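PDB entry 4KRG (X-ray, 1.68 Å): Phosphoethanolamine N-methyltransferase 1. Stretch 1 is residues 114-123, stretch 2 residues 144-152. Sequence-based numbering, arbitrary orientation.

Stretch 1 114-123: HLQMDEKSVD
Stretch 2 144-152: LNAMRWLRA

Stretch 2 ends a helix at Trp149, and Leu150 is the first residue to leave helical phi/psi (-73/140). Stretch 1 is mostly extended loop, broken at Lys120 by a left-handed conformation (47/50). Val122 pairs with Leu150 in a parallel bridge, CA to CA 5.2 Å. Together the stretches bury 738 Å².

The helix end offers free carbonyls to the loop. Lys120 N donates to Arg148 O (3.1 Å). Trp149 O accepts from both Ser121 N (2.7 Å) and Val122 N (3.1 Å). In return, Arg151 N donates to Val122 O (3.0 Å).

Stretch 1 covers more of Trp149 (151 Å²) than of any other residue in stretch 2. Its chi1 is m and chi2 is -24°, which lays the indole along Leu115 to Asp118. Met117 is selenomethionine, and its m, t, m rotamer brings Met117 CE over one face of Trp149, 3.8 Å from the centroid of its six-membered ring. Leu115 chi1 t places Leu115 CG 3.9 Å from Trp149 CH2; chi2 is p. Leu115 O lies at the ring edge, 3.4 Å from Trp149 CZ2. Trp149 NE1 donates to a water (2.8 Å), not to Met117 O. A second water donates to Met117 O (2.6 Å).

Ser121 CB points away from stretch 2. With chi1 p, Ser121 OG donates to Asp118 O (2.6 Å), tying the loop to itself.

Val122 (m) and Leu150 (m, t) share one sheet face, with Val122 CG2 4.2 Å from Leu150 CD2. Both are buried and apolar.

The charged residues are less buried. Arg151 (m, t, t, chi4 113°) extends along stretch 1, its guanidinium face over Ser121 C and Val122 N. Asp123 (m, chi2 -66°) meets its edge in a salt bridge, Asp123 OD2 to Arg151 NH1 2.9 Å, and Arg151 NH1 donates to Asp123 OD1 (3.1 Å). Arg148 is extended (t, t, t, chi4 85°). Glu119 (m, t, chi3 -25°) places Glu119 OE2 over its guanidinium face, 3.2 Å from Arg148 NH2, a salt bridge of charge alone.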

ATOM      1  N   HIS A 114     -16.167 -20.625   0.911  1.00 26.74           N
ATOM      2  CA  HIS A 114     -17.130 -21.376   1.727  1.00 24.09           C
ATOM      3  C   HIS A 114     -16.770 -21.433   3.201  1.00 24.83           C
ATOM      4  O   HIS A 114     -17.497 -22.031   3.990  1.00 26.61           O
ATOM      5  CB  HIS A 114     -17.251 -22.807   1.217  1.00 24.38           C
ATOM      6  CG  HIS A 114     -17.569 -22.904  -0.232  1.00 27.23           C
ATOM      7  ND1 HIS A 114     -18.390 -21.995  -0.881  1.00 30.66           N
ATOM      8  CD2 HIS A 114     -17.177 -23.783  -1.182  1.00 31.31           C
ATOM      9  CE1 HIS A 114     -18.485 -22.319  -2.149  1.00 33.95           C
ATOM     10  NE2 HIS A 114     -17.760 -23.408  -2.364  1.00 34.25           N
ATOM     11  N   LEU A 115     -15.641 -20.841   3.571  1.00 22.05           N
ATOM     12  CA  LEU A 115     -15.188 -20.898   4.957  1.00 20.90           C
ATOM     13  C   LEU A 115     -16.201 -20.197   5.855  1.00 22.56           C
ATOM     14  O   LEU A 115     -16.765 -19.169   5.483  1.00 23.24           O
ATOM     15  CB  LEU A 115     -13.804 -20.259   5.102  1.00 19.73           C
ATOM     16  CG  LEU A 115     -13.162 -20.329   6.491  1.00 19.22           C
ATOM     17  CD1 LEU A 115     -13.136 -21.758   6.974  1.00 17.24           C
ATOM     18  CD2 LEU A 115     -11.755 -19.738   6.482  1.00 21.36           C
ATOM     19  N   GLN A 116     -16.463 -20.782   7.017  1.00 21.09           N
ATOM     20  CA  GLN A 116     -17.346 -20.172   8.000  1.00 20.52           C
ATOM     21  C   GLN A 116     -16.799 -20.404   9.398  1.00 22.81           C
ATOM     22  O   GLN A 116     -16.351 -21.498   9.723  1.00 24.88           O
ATOM     23  CB  GLN A 116     -18.765 -20.737   7.890  1.00 24.41           C
ATOM     24  CG  GLN A 116     -19.494 -20.340   6.618  1.00 25.11           C
ATOM     25  CD  GLN A 116     -20.987 -20.580   6.690  1.00 30.77           C
ATOM     26  OE1 GLN A 116     -21.670 -20.069   7.580  1.00 35.32           O
ATOM     27  NE2 GLN A 116     -21.504 -21.357   5.748  1.00 30.07           N
HETATM   28  N   MSE A 117     -16.826 -19.359  10.214  1.00 22.43           N
HETATM   29  CA  MSE A 117     -16.381 -19.438  11.598  1.00 24.13           C
HETATM   30  C   MSE A 117     -17.242 -18.516  12.433  1.00 23.28           C
HETATM   31  O   MSE A 117     -17.920 -17.637  11.893  1.00 23.25           O
HETATM   32  CB  MSE A 117     -14.921 -19.016  11.726  1.00 27.27           C
HETATM   33  CG  MSE A 117     -13.924 -20.120  11.483  1.00 32.49           C
HETATM   34 SE   MSE A 117     -12.129 -19.413  11.617  1.00127.62          SE
HETATM   35  CE  MSE A 117     -12.196 -18.264  10.050  1.00 46.94           C
ATOM     36  N   ASP A 118     -17.208 -18.703  13.746  1.00 22.25           N
ATOM     37  CA  ASP A 118     -18.024 -17.884  14.631  1.00 25.03           C
ATOM     38  C   ASP A 118     -17.656 -16.401  14.558  1.00 24.77           C
ATOM     39  O   ASP A 118     -16.561 -16.042  14.133  1.00 24.89           O
ATOM     40  CB  ASP A 118     -17.915 -18.381  16.074  1.00 26.64           C
ATOM     41  CG  ASP A 118     -18.553 -19.742  16.278  1.00 32.47           C
ATOM     42  OD1 ASP A 118     -19.443 -20.131  15.490  1.00 35.23           O
ATOM     43  OD2 ASP A 118     -18.166 -20.421  17.247  1.00 34.05           O
ATOM     44  N   GLU A 119     -18.588 -15.545  14.962  1.00 26.19           N
ATOM     45  CA  GLU A 119     -18.303 -14.128  15.092  1.00 25.59           C
ATOM     46  C   GLU A 119     -17.251 -13.942  16.170  1.00 26.04           C
ATOM     47  O   GLU A 119     -17.211 -14.714  17.136  1.00 25.62           O
ATOM     48  CB  GLU A 119     -19.556 -13.369  15.505  1.00 28.94           C
ATOM     49  CG  GLU A 119     -20.734 -13.574  14.595  1.00 33.67           C
ATOM     50  CD  GLU A 119     -21.991 -12.930  15.133  1.00 39.56           C
ATOM     51  OE1 GLU A 119     -22.091 -12.746  16.368  1.00 40.21           O
ATOM     52  OE2 GLU A 119     -22.866 -12.580  14.313  1.00 41.11           O
ATOM     53  N   LYS A 120     -16.424 -12.912  16.009  1.00 25.00           N
ATOM     54  CA  LYS A 120     -15.419 -12.544  16.999  1.00 24.36           C
ATOM     55  C   LYS A 120     -14.651 -13.769  17.464  1.00 23.91           C
ATOM     56  O   LYS A 120     -14.518 -14.004  18.656  1.00 28.63           O
ATOM     57  CB  LYS A 120     -16.078 -11.835  18.185  1.00 26.68           C
ATOM     58  CG  LYS A 120     -16.919 -10.622  17.781  1.00 28.55           C
ATOM     59  CD  LYS A 120     -17.892 -10.238  18.887  1.00 32.77           C
ATOM     60  CE  LYS A 120     -19.272  -9.875  18.341  1.00 35.95           C
ATOM     61  NZ  LYS A 120     -20.273  -9.659  19.431  1.00 37.82           N
ATOM     62  N   SER A 121     -14.158 -14.550  16.512  1.00 21.65           N
ATOM     63  CA  SER A 121     -13.493 -15.801  16.832  1.00 20.26           C
ATOM     64  C   SER A 121     -11.989 -15.765  16.590  1.00 22.13           C
ATOM     65  O   SER A 121     -11.278 -16.658  17.031  1.00 24.99           O
ATOM     66  CB  SER A 121     -14.118 -16.947  16.047  1.00 21.35           C
ATOM     67  OG  SER A 121     -14.061 -16.691  14.663  1.00 26.39           O
ATOM     68  N   VAL A 122     -11.505 -14.754  15.873  1.00 21.45           N
ATOM     69  CA  VAL A 122     -10.058 -14.597  15.665  1.00 19.65           C
ATOM     70  C   VAL A 122      -9.583 -13.169  15.913  1.00 20.05           C
ATOM     71  O   VAL A 122     -10.381 -12.233  15.965  1.00 20.16           O
ATOM     72  CB  VAL A 122      -9.590 -15.045  14.250  1.00 23.70           C
ATOM     73  CG1 VAL A 122      -9.800 -16.535  14.051  1.00 24.64           C
ATOM     74  CG2 VAL A 122     -10.301 -14.255  13.170  1.00 19.90           C
ATOM     75  N   ASP A 123      -8.273 -13.020  16.069  1.00 17.60           N
ATOM     76  CA  ASP A 123      -7.662 -11.719  16.279  1.00 17.66           C
ATOM     77  C   ASP A 123      -6.935 -11.246  15.036  1.00 15.97           C
ATOM     78  O   ASP A 123      -6.785 -10.047  14.819  1.00 17.35           O
ATOM     79  CB  ASP A 123      -6.678 -11.784  17.442  1.00 18.41           C
ATOM     80  CG  ASP A 123      -7.352 -12.142  18.742  1.00 21.06           C
ATOM     81  OD1 ASP A 123      -8.162 -11.324  19.217  1.00 22.02           O
ATOM     82  OD2 ASP A 123      -7.092 -13.239  19.283  1.00 24.01           O
ATOM     83  N   LEU A 144     -16.268  -9.028   4.140  1.00 20.08           N
ATOM     84  CA  LEU A 144     -17.370  -8.926   5.092  1.00 20.43           C
ATOM     85  C   LEU A 144     -17.367 -10.111   6.064  1.00 21.73           C
ATOM     86  O   LEU A 144     -17.778  -9.980   7.213  1.00 23.27           O
ATOM     87  CB  LEU A 144     -18.715  -8.807   4.369  1.00 23.55           C
ATOM     88  CG  LEU A 144     -18.963  -7.481   3.632  1.00 25.05           C
ATOM     89  CD1 LEU A 144     -20.193  -7.558   2.747  1.00 25.92           C
ATOM     90  CD2 LEU A 144     -19.108  -6.336   4.618  1.00 25.30           C
ATOM     91  N   ASN A 145     -16.893 -11.263   5.601  1.00 20.67           N
ATOM     92  CA  ASN A 145     -16.743 -12.430   6.467  1.00 18.67           C
ATOM     93  C   ASN A 145     -15.615 -12.248   7.477  1.00 19.66           C
ATOM     94  O   ASN A 145     -15.773 -12.555   8.656  1.00 21.42           O
ATOM     95  CB  ASN A 145     -16.503 -13.686   5.633  1.00 22.29           C
ATOM     96  CG  ASN A 145     -17.766 -14.487   5.412  1.00 27.85           C
ATOM     97  OD1 ASN A 145     -18.612 -14.589   6.301  1.00 28.16           O
ATOM     98  ND2 ASN A 145     -17.906 -15.055   4.222  1.00 31.17           N
ATOM     99  N   ALA A 146     -14.478 -11.747   7.007  1.00 18.68           N
ATOM    100  CA  ALA A 146     -13.359 -11.445   7.887  1.00 18.41           C
ATOM    101  C   ALA A 146     -13.819 -10.472   8.954  1.00 18.48           C
ATOM    102  O   ALA A 146     -13.459 -10.581  10.119  1.00 20.55           O
ATOM    103  CB  ALA A 146     -12.212 -10.854   7.094  1.00 19.65           C
HETATM  104  N   MSE A 147     -14.634  -9.514   8.543  1.00 19.74           N
HETATM  105  CA  MSE A 147     -15.151  -8.518   9.461  1.00 20.14           C
HETATM  106  C   MSE A 147     -16.011  -9.161  10.546  1.00 20.35           C
HETATM  107  O   MSE A 147     -15.929  -8.807  11.720  1.00 23.92           O
HETATM  108  CB  MSE A 147     -15.959  -7.493   8.683  1.00 24.62           C
HETATM  109  CG  MSE A 147     -16.502  -6.387   9.539  1.00 29.14           C
HETATM  110 SE   MSE A 147     -15.182  -5.109  10.181  1.00 29.54          SE
HETATM  111  CE  MSE A 147     -15.418  -3.746   8.830  1.00 23.27           C
ATOM    112  N   ARG A 148     -16.841 -10.113  10.143  1.00 19.40           N
ATOM    113  CA  ARG A 148     -17.684 -10.852  11.076  1.00 19.85           C
ATOM    114  C   ARG A 148     -16.857 -11.659  12.079  1.00 18.96           C
ATOM    115  O   ARG A 148     -17.178 -11.703  13.264  1.00 22.29           O
ATOM    116  CB  ARG A 148     -18.607 -11.788  10.293  1.00 20.11           C
ATOM    117  CG  ARG A 148     -19.506 -12.660  11.145  1.00 22.03           C
ATOM    118  CD  ARG A 148     -20.254 -13.659  10.288  1.00 22.82           C
ATOM    119  NE  ARG A 148     -21.219 -14.435  11.067  1.00 28.31           N
ATOM    120  CZ  ARG A 148     -22.455 -14.028  11.342  1.00 33.42           C
ATOM    121  NH1 ARG A 148     -22.880 -12.850  10.908  1.00 36.85           N
ATOM    122  NH2 ARG A 148     -23.267 -14.799  12.053  1.00 36.83           N
ATOM    123  N   TRP A 149     -15.793 -12.289  11.589  1.00 18.39           N
ATOM    124  CA  TRP A 149     -14.964 -13.191  12.384  1.00 17.68           C
ATOM    125  C   TRP A 149     -14.018 -12.476  13.330  1.00 19.02           C
ATOM    126  O   TRP A 149     -13.640 -13.016  14.364  1.00 23.33           O
ATOM    127  CB  TRP A 149     -14.126 -14.056  11.458  1.00 19.48           C
ATOM    128  CG  TRP A 149     -14.933 -14.859  10.505  1.00 20.25           C
ATOM    129  CD1 TRP A 149     -16.230 -15.255  10.653  1.00 21.78           C
ATOM    130  CD2 TRP A 149     -14.492 -15.374   9.246  1.00 20.52           C
ATOM    131  NE1 TRP A 149     -16.625 -15.991   9.559  1.00 21.91           N
ATOM    132  CE2 TRP A 149     -15.577 -16.076   8.680  1.00 22.60           C
ATOM    133  CE3 TRP A 149     -13.288 -15.310   8.540  1.00 22.77           C
ATOM    134  CZ2 TRP A 149     -15.490 -16.710   7.442  1.00 23.75           C
ATOM    135  CZ3 TRP A 149     -13.202 -15.939   7.314  1.00 23.79           C
ATOM    136  CH2 TRP A 149     -14.298 -16.629   6.776  1.00 22.45           C
ATOM    137  N   LEU A 150     -13.613 -11.269  12.963  1.00 17.66           N
ATOM    138  CA  LEU A 150     -12.645 -10.529  13.759  1.00 17.44           C
ATOM    139  C   LEU A 150     -13.248  -9.989  15.053  1.00 20.26           C
ATOM    140  O   LEU A 150     -14.391  -9.524  15.076  1.00 21.62           O
ATOM    141  CB  LEU A 150     -12.053  -9.378  12.943  1.00 16.56           C
ATOM    142  CG  LEU A 150     -10.899  -9.748  12.014  1.00 17.47           C
ATOM    143  CD1 LEU A 150     -10.542  -8.567  11.124  1.00 21.38           C
ATOM    144  CD2 LEU A 150      -9.701 -10.158  12.843  1.00 19.09           C
ATOM    145  N   ARG A 151     -12.478 -10.063  16.135  1.00 23.07           N
ATOM    146  CA  ARG A 151     -12.807  -9.330  17.352  1.00 22.66           C
ATOM    147  C   ARG A 151     -12.508  -7.842  17.151  1.00 22.94           C
ATOM    148  O   ARG A 151     -11.730  -7.483  16.270  1.00 22.20           O
ATOM    149  CB  ARG A 151     -12.016  -9.885  18.537  1.00 23.59           C
ATOM    150  CG  ARG A 151     -12.605 -11.155  19.102  1.00 25.59           C
ATOM    151  CD  ARG A 151     -11.694 -11.825  20.111  1.00 28.91           C
ATOM    152  NE  ARG A 151     -11.972 -13.256  20.132  1.00 37.47           N
ATOM    153  CZ  ARG A 151     -11.120 -14.192  19.730  1.00 38.74           C
ATOM    154  NH1 ARG A 151      -9.915 -13.857  19.314  1.00 37.44           N
ATOM    155  NH2 ARG A 151     -11.472 -15.467  19.766  1.00 40.63           N
ATOM    156  N   ALA A 152     -13.138  -6.979  17.945  1.00 24.72           N
ATOM    157  CA  ALA A 152     -12.820  -5.553  17.920  1.00 24.92           C
ATOM    158  C   ALA A 152     -11.327  -5.390  18.202  1.00 28.41           C
ATOM    159  O   ALA A 152     -10.765  -6.180  18.959  1.00 29.59           O
ATOM    160  CB  ALA A 152     -13.628  -4.820  18.955  1.00 28.11           C
TER
HETATM  161  O   HOH W   1     -18.871 -17.193   8.523  1.00 24.67           O
HETATM  162  O   HOH W   2     -20.465 -17.712  11.317  1.00 34.92           O